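Local coordinates for protein putative enoyl-CoA hydratase/isomerase (Acinetobacter baumannii, PDB 3FDU) that probably acts on enoyl-CoA thioesters as a hydratase or isomerase of the crotonase superfamily, although its exact reaction and substrate are not established, at residues F89-S94 / I111-T116; L118-L123 / S148-K153. The protein carries 4 engineered substitutions. All blocks are in the same frame, centred on the assembly; numbering follows the deposited sequence.

Interaction 1: F89-S94 / I111-T116; sequences FVLLKS and IGIGVT. With SO4 (sulfate ion), chain G.
Gly112 O accepts the amides of both Val115 and Thr116, the latter from Thr116 N at 3.0 Å, and so fixes the start of the short helix whose Ile113 and Thr116 pack against Leu91 and Leu92. Gly112 is its N-cap, with a positive phi (72°) that glycine adopts readily. From that first turn Ile113 reaches across: with CG1 anti to the backbone N (chi1 -171°), its terminal CD1 comes to 3.8 Å from Leu92 CG. The two side chains run past each other in opposite senses. Leu91 arrives obliquely, its CD2 methyl lying 4.2 Å from the same Ile113 CD1. The CD2 branch of Leu92 turns to the threonine at roughly a right angle, resting 3.7 Å from Thr116 OG1. That hydroxyl is buried in this contact and has no polar partner in the model. On the side of helix 87-97 turned from segment 111-116, the buried Lys93 NZ forms a salt bridge with Asp226, a bond to Gly84 O and a doubtfully short one to a sulfate, probably from the crystallisation liquor. Crotonase-fold enzymes use a backbone NH at the start of the corresponding helix for the oxyanion hole, and the turn at Gly112-Ile113 probably does the same here.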
loop_
_atom_site.group_PDB
_atom_site.type_symbol
_atom_site.label_atom_id
_atom_site.label_comp_id
_atom_site.label_asym_id
_atom_site.label_seq_id
_atom_site.Cartn_x
_atom_site.Cartn_y
_atom_site.Cartn_z
ATOM N N PHE A 89 13.991 -3.734 -19.921
ATOM C CA PHE A 89 14.164 -2.562 -19.014
ATOM C C PHE A 89 14.029 -1.225 -19.729
ATOM O O PHE A 89 13.557 -0.226 -19.142
ATOM C CB PHE A 89 15.489 -2.683 -18.273
ATOM C CG PHE A 89 15.669 -4.020 -17.637
ATOM C CD1 PHE A 89 15.021 -4.319 -16.473
ATOM C CD2 PHE A 89 16.477 -4.991 -18.226
ATOM C CE1 PHE A 89 15.180 -5.576 -15.870
ATOM C CE2 PHE A 89 16.618 -6.239 -17.657
ATOM C CZ PHE A 89 15.939 -6.550 -16.481
ATOM N N VAL A 90 14.426 -1.192 -20.999
ATOM C CA VAL A 90 14.252 0.017 -21.843
ATOM C C VAL A 90 12.740 0.357 -21.999
ATOM O O VAL A 90 12.319 1.499 -21.810
ATOM C CB VAL A 90 14.915 -0.134 -23.260
ATOM C CG1 VAL A 90 14.544 1.098 -24.217
ATOM C CG2 VAL A 90 16.469 -0.230 -23.128
ATOM N N LEU A 91 11.927 -0.653 -22.299
ATOM C CA LEU A 91 10.459 -0.489 -22.377
ATOM C C LEU A 91 9.909 -0.025 -21.029
ATOM O O LEU A 91 9.125 0.954 -20.975
ATOM C CB LEU A 91 9.776 -1.798 -22.822
ATOM C CG LEU A 91 8.234 -1.820 -22.730
ATOM C CD1 LEU A 91 7.679 -0.654 -23.514
ATOM C CD2 LEU A 91 7.690 -3.177 -23.288
ATOM N N LEU A 92 10.279 -0.727 -19.950
ATOM C CA LEU A 92 9.734 -0.359 -18.655
ATOM C C LEU A 92 10.078 1.066 -18.258
ATOM O O LEU A 92 9.234 1.762 -17.707
ATOM C CB LEU A 92 10.142 -1.342 -17.552
ATOM C CG LEU A 92 9.487 -2.745 -17.634
ATOM C CD1 LEU A 92 10.414 -3.850 -17.028
ATOM C CD2 LEU A 92 8.147 -2.741 -16.955
ATOM N N LYS A 93 11.335 1.500 -18.483
ATOM C CA LYS A 93 11.664 2.917 -18.234
ATOM C C LYS A 93 10.956 3.912 -19.163
ATOM O O LYS A 93 10.559 5.009 -18.722
ATOM C CB LYS A 93 13.205 3.152 -18.242
ATOM C CG LYS A 93 13.922 2.404 -17.091
ATOM C CD LYS A 93 15.469 2.586 -17.105
ATOM C CE LYS A 93 16.086 1.842 -18.283
ATOM N NZ LYS A 93 17.601 1.946 -18.238
ATOM N N SER A 94 10.843 3.595 -20.455
ATOM C CA SER A 94 10.088 4.454 -21.340
ATOM C C SER A 94 8.644 4.662 -20.852
ATOM O O SER A 94 8.091 5.730 -20.969
ATOM C CB SER A 94 9.997 3.888 -22.750
ATOM O OG SER A 94 11.260 4.053 -23.410
ATOM N N ILE A 111 1.548 -11.958 -18.667
ATOM C CA ILE A 111 2.579 -12.737 -17.917
ATOM C C ILE A 111 3.898 -11.996 -17.862
ATOM O O ILE A 111 4.289 -11.415 -18.859
ATOM C CB ILE A 111 2.788 -14.141 -18.592
ATOM C CG1 ILE A 111 1.464 -14.986 -18.405
ATOM C CG2 ILE A 111 3.924 -14.931 -17.912
ATOM C CD1 ILE A 111 1.471 -16.326 -19.213
ATOM N N GLY A 112 4.528 -11.934 -16.682
ATOM C CA GLY A 112 5.904 -11.420 -16.536
ATOM C C GLY A 112 5.872 -9.913 -16.722
ATOM O O GLY A 112 5.279 -9.184 -15.915
ATOM N N ILE A 113 6.485 -9.434 -17.804
ATOM C CA ILE A 113 6.301 -8.052 -18.198
ATOM C C ILE A 113 4.816 -7.631 -18.421
ATOM O O ILE A 113 4.500 -6.454 -18.335
ATOM C CB ILE A 113 7.091 -7.745 -19.485
ATOM C CG1 ILE A 113 7.053 -6.232 -19.737
ATOM C CG2 ILE A 113 6.491 -8.491 -20.684
ATOM C CD1 ILE A 113 8.388 -5.619 -19.945
ATOM N N GLY A 114 3.921 -8.578 -18.724
ATOM C CA GLY A 114 2.479 -8.279 -18.823
ATOM C C GLY A 114 1.892 -7.818 -17.496
ATOM O O GLY A 114 0.913 -7.049 -17.490
ATOM N N VAL A 115 2.482 -8.240 -16.381
ATOM C CA VAL A 115 2.127 -7.694 -15.069
ATOM C C VAL A 115 3.011 -6.472 -14.682
ATOM O O VAL A 115 2.487 -5.487 -14.156
ATOM C CB VAL A 115 2.271 -8.730 -13.917
ATOM C CG1 VAL A 115 2.040 -8.076 -12.517
ATOM C CG2 VAL A 115 1.238 -9.846 -14.027
ATOM N N THR A 116 4.340 -6.549 -14.862
ATOM C CA THR A 116 5.182 -5.429 -14.347
ATOM C C THR A 116 4.982 -4.097 -15.105
ATOM O O THR A 116 5.166 -3.037 -14.521
ATOM C CB THR A 116 6.652 -5.792 -14.314
ATOM O OG1 THR A 116 7.082 -6.062 -15.650
ATOM C CG2 THR A 116 6.899 -7.023 -13.409
HETATM S S SO4 G . 18.183 5.591 -19.141
HETATM O O1 SO4 G . 18.125 6.116 -17.768
HETATM O O2 SO4 G . 19.551 5.616 -19.635
HETATM O O3 SO4 G . 17.633 4.238 -19.219
HETATM O O4 SO4 G . 17.300 6.403 -19.984
#

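Interaction 2: L118-L123 / S148-K153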
loop_
_atom_site.group_PDB
_atom_site.type_symbol
_atom_site.label_atom_id
_atom_site.label_comp_id
_atom_site.label_asym_id
_atom_site.label_seq_id
_atom_site.Cartn_x
_atom_site.Cartn_y
_atom_site.Cartn_z
ATOM N N LEU A 118 2.112 -3.002 -15.920
ATOM C CA LEU A 118 0.910 -2.425 -15.285
ATOM C C LEU A 118 1.297 -1.461 -14.179
ATOM O O LEU A 118 0.569 -0.495 -13.889
ATOM C CB LEU A 118 0.030 -3.535 -14.681
ATOM C CG LEU A 118 -0.391 -4.613 -15.681
ATOM C CD1 LEU A 118 -1.305 -5.578 -14.959
ATOM C CD2 LEU A 118 -1.069 -3.930 -16.912
ATOM N N LEU A 119 2.428 -1.728 -13.555
ATOM C CA LEU A 119 2.936 -0.859 -12.487
ATOM C C LEU A 119 3.522 0.445 -13.016
ATOM O O LEU A 119 3.814 1.362 -12.218
ATOM C CB LEU A 119 4.001 -1.560 -11.659
ATOM C CG LEU A 119 3.492 -2.801 -10.916
ATOM C CD1 LEU A 119 4.740 -3.639 -10.493
ATOM C CD2 LEU A 119 2.585 -2.466 -9.718
ATOM N N GLN A 120 3.721 0.537 -14.328
ATOM C CA GLN A 120 4.014 1.830 -14.941
ATOM C C GLN A 120 2.793 2.577 -15.493
ATOM O O GLN A 120 2.914 3.730 -15.905
ATOM C CB GLN A 120 5.071 1.689 -16.071
ATOM C CG GLN A 120 6.152 0.618 -15.878
ATOM C CD GLN A 120 6.840 0.669 -14.553
ATOM O OE1 GLN A 120 7.131 1.743 -14.006
ATOM N NE2 GLN A 120 7.095 -0.500 -13.998
ATOM N N ALA A 121 1.632 1.933 -15.606
ATOM C CA ALA A 121 0.470 2.593 -16.180
ATOM C C ALA A 121 -0.263 3.378 -15.092
ATOM O O ALA A 121 -0.215 2.996 -13.935
ATOM C CB ALA A 121 -0.512 1.546 -16.821
ATOM N N ASP A 122 -0.990 4.436 -15.479
ATOM C CA ASP A 122 -1.845 5.154 -14.537
ATOM C C ASP A 122 -3.164 4.460 -14.204
ATOM O O ASP A 122 -3.633 4.526 -13.070
ATOM C CB ASP A 122 -2.107 6.538 -15.112
ATOM C CG ASP A 122 -0.808 7.255 -15.428
ATOM O OD1 ASP A 122 0.016 7.368 -14.495
ATOM O OD2 ASP A 122 -0.588 7.638 -16.599
ATOM N N LEU A 123 -3.775 3.840 -15.221
ATOM C CA LEU A 123 -5.086 3.159 -15.103
ATOM C C LEU A 123 -5.021 1.859 -15.905
ATOM O O LEU A 123 -4.384 1.798 -16.964
ATOM C CB LEU A 123 -6.198 4.005 -15.704
ATOM C CG LEU A 123 -6.170 5.473 -15.236
ATOM C CD1 LEU A 123 -7.104 6.268 -16.104
ATOM C CD2 LEU A 123 -6.550 5.462 -13.809
ATOM N N SER A 148 9.888 -5.124 -7.152
ATOM C CA SER A 148 10.306 -5.330 -5.758
ATOM C C SER A 148 9.906 -4.164 -4.867
ATOM O O SER A 148 9.735 -4.353 -3.669
ATOM C CB SER A 148 11.820 -5.591 -5.613
ATOM O OG SER A 148 12.554 -4.496 -6.152
ATOM N N GLN A 149 9.737 -2.974 -5.430
ATOM C CA GLN A 149 9.269 -1.837 -4.648
ATOM C C GLN A 149 7.859 -1.377 -5.019
ATOM O O GLN A 149 7.047 -1.162 -4.123
ATOM C CB GLN A 149 10.275 -0.632 -4.703
ATOM C CG GLN A 149 11.581 -0.946 -3.973
ATOM C CD GLN A 149 12.564 0.245 -3.984
ATOM O OE1 GLN A 149 12.149 1.386 -4.060
ATOM N NE2 GLN A 149 13.857 -0.048 -3.921
ATOM N N LEU A 150 7.576 -1.238 -6.317
ATOM C CA LEU A 150 6.243 -0.810 -6.788
ATOM C C LEU A 150 5.100 -1.778 -6.463
ATOM O O LEU A 150 3.995 -1.327 -6.107
ATOM C CB LEU A 150 6.242 -0.521 -8.293
ATOM C CG LEU A 150 7.246 0.551 -8.754
ATOM C CD1 LEU A 150 7.147 0.621 -10.291
ATOM C CD2 LEU A 150 6.930 1.878 -8.115
ATOM N N LEU A 151 5.339 -3.085 -6.574
ATOM C CA LEU A 151 4.255 -4.043 -6.219
ATOM C C LEU A 151 4.052 -4.068 -4.686
ATOM O O LEU A 151 2.944 -4.174 -4.199
ATOM C CB LEU A 151 4.597 -5.488 -6.717
ATOM C CG LEU A 151 3.429 -6.485 -6.570
ATOM C CD1 LEU A 151 2.194 -6.049 -7.396
ATOM C CD2 LEU A 151 3.852 -7.928 -6.996
ATOM N N VAL A 152 5.130 -3.984 -3.901
ATOM C CA VAL A 152 4.949 -3.901 -2.437
ATOM C C VAL A 152 4.108 -2.655 -2.080
ATOM O O VAL A 152 3.206 -2.682 -1.220
ATOM C CB VAL A 152 6.343 -3.806 -1.681
ATOM C CG1 VAL A 152 6.145 -3.378 -0.202
ATOM C CG2 VAL A 152 7.058 -5.106 -1.747
ATOM N N LYS A 153 4.390 -1.541 -2.736
ATOM C CA LYS A 153 3.597 -0.316 -2.474
ATOM C C LYS A 153 2.132 -0.431 -2.958
ATOM O O LYS A 153 1.211 -0.017 -2.264
ATOM C CB LYS A 153 4.276 0.912 -3.102
ATOM C CG LYS A 153 5.538 1.357 -2.275
ATOM C CD LYS A 153 6.288 2.540 -2.948
ATOM C CE LYS A 153 7.674 2.719 -2.286
ATOM N NZ LYS A 153 8.458 3.833 -2.911
#
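Leu119 and Leu150 make the main apolar contact, their side chains lying alongside one another but pointing opposite ways, where the two backbones come closest, with CA atoms 6.6 Å apart. Leu119 CB lies 4.1 Å from Leu150 CD1. With CG anti to its carbonyl carbon (chi1 -63°), Leu119 spreads its two methyls over the peptide joining Leu150 and Leu151: CD1 reaches Leu151, 4.2 Å from Leu151 CB, while CD2 sits 4.0 Å from Leu150 O. The leucine pair thus pins the turn between helix 113-116 and strand 123-126 of the crotonase-type core against helix 147-155, and Leu180 closes over Leu119 and Leu151 from a loop.

Methyl-to-amide packing comes next. Gln120 folds back through a bend at chi2 (-50°), so that its carboxamide approaches Leu150 although its CB points away. Leu150 CD1 lies beyond the end of the amide group, 3.9 Å from both Gln120 NE2 and Gln120 OE1. Hydrogen bonds from NE2 to Gly145 O and Thr116 O hold that amide in its rotation.

Contacts with other subunits, polar and packing, flank it. Asp122 OD1 is hydrogen-bonded to Tyr157 OH of the second subunit, and Ser148, Gln149 and Val152 pack on Leu213, His216 and Met214 of the third.

In the fold
The two contacts follow one another in sequence, interaction 1 first, and their centres lie 11 Å apart. Short helix 113-116 and the turn after it carry them in succession: the helix packs on helix 87-97, and residues 118-120 on helix 147-155. They touch where Leu92 O packs against Gln120 CG, at 3.8 Å, so helix 87-97 borders both. Interaction 1 is fully buried, about 3 Å from the chain centre, whereas interaction 2 sits about 10 Å out and is only partly buried. Together they lead from the protein's interior, probably near the acyl-CoA site, to surfaces where the other two subunits of the trimeric assembly dock.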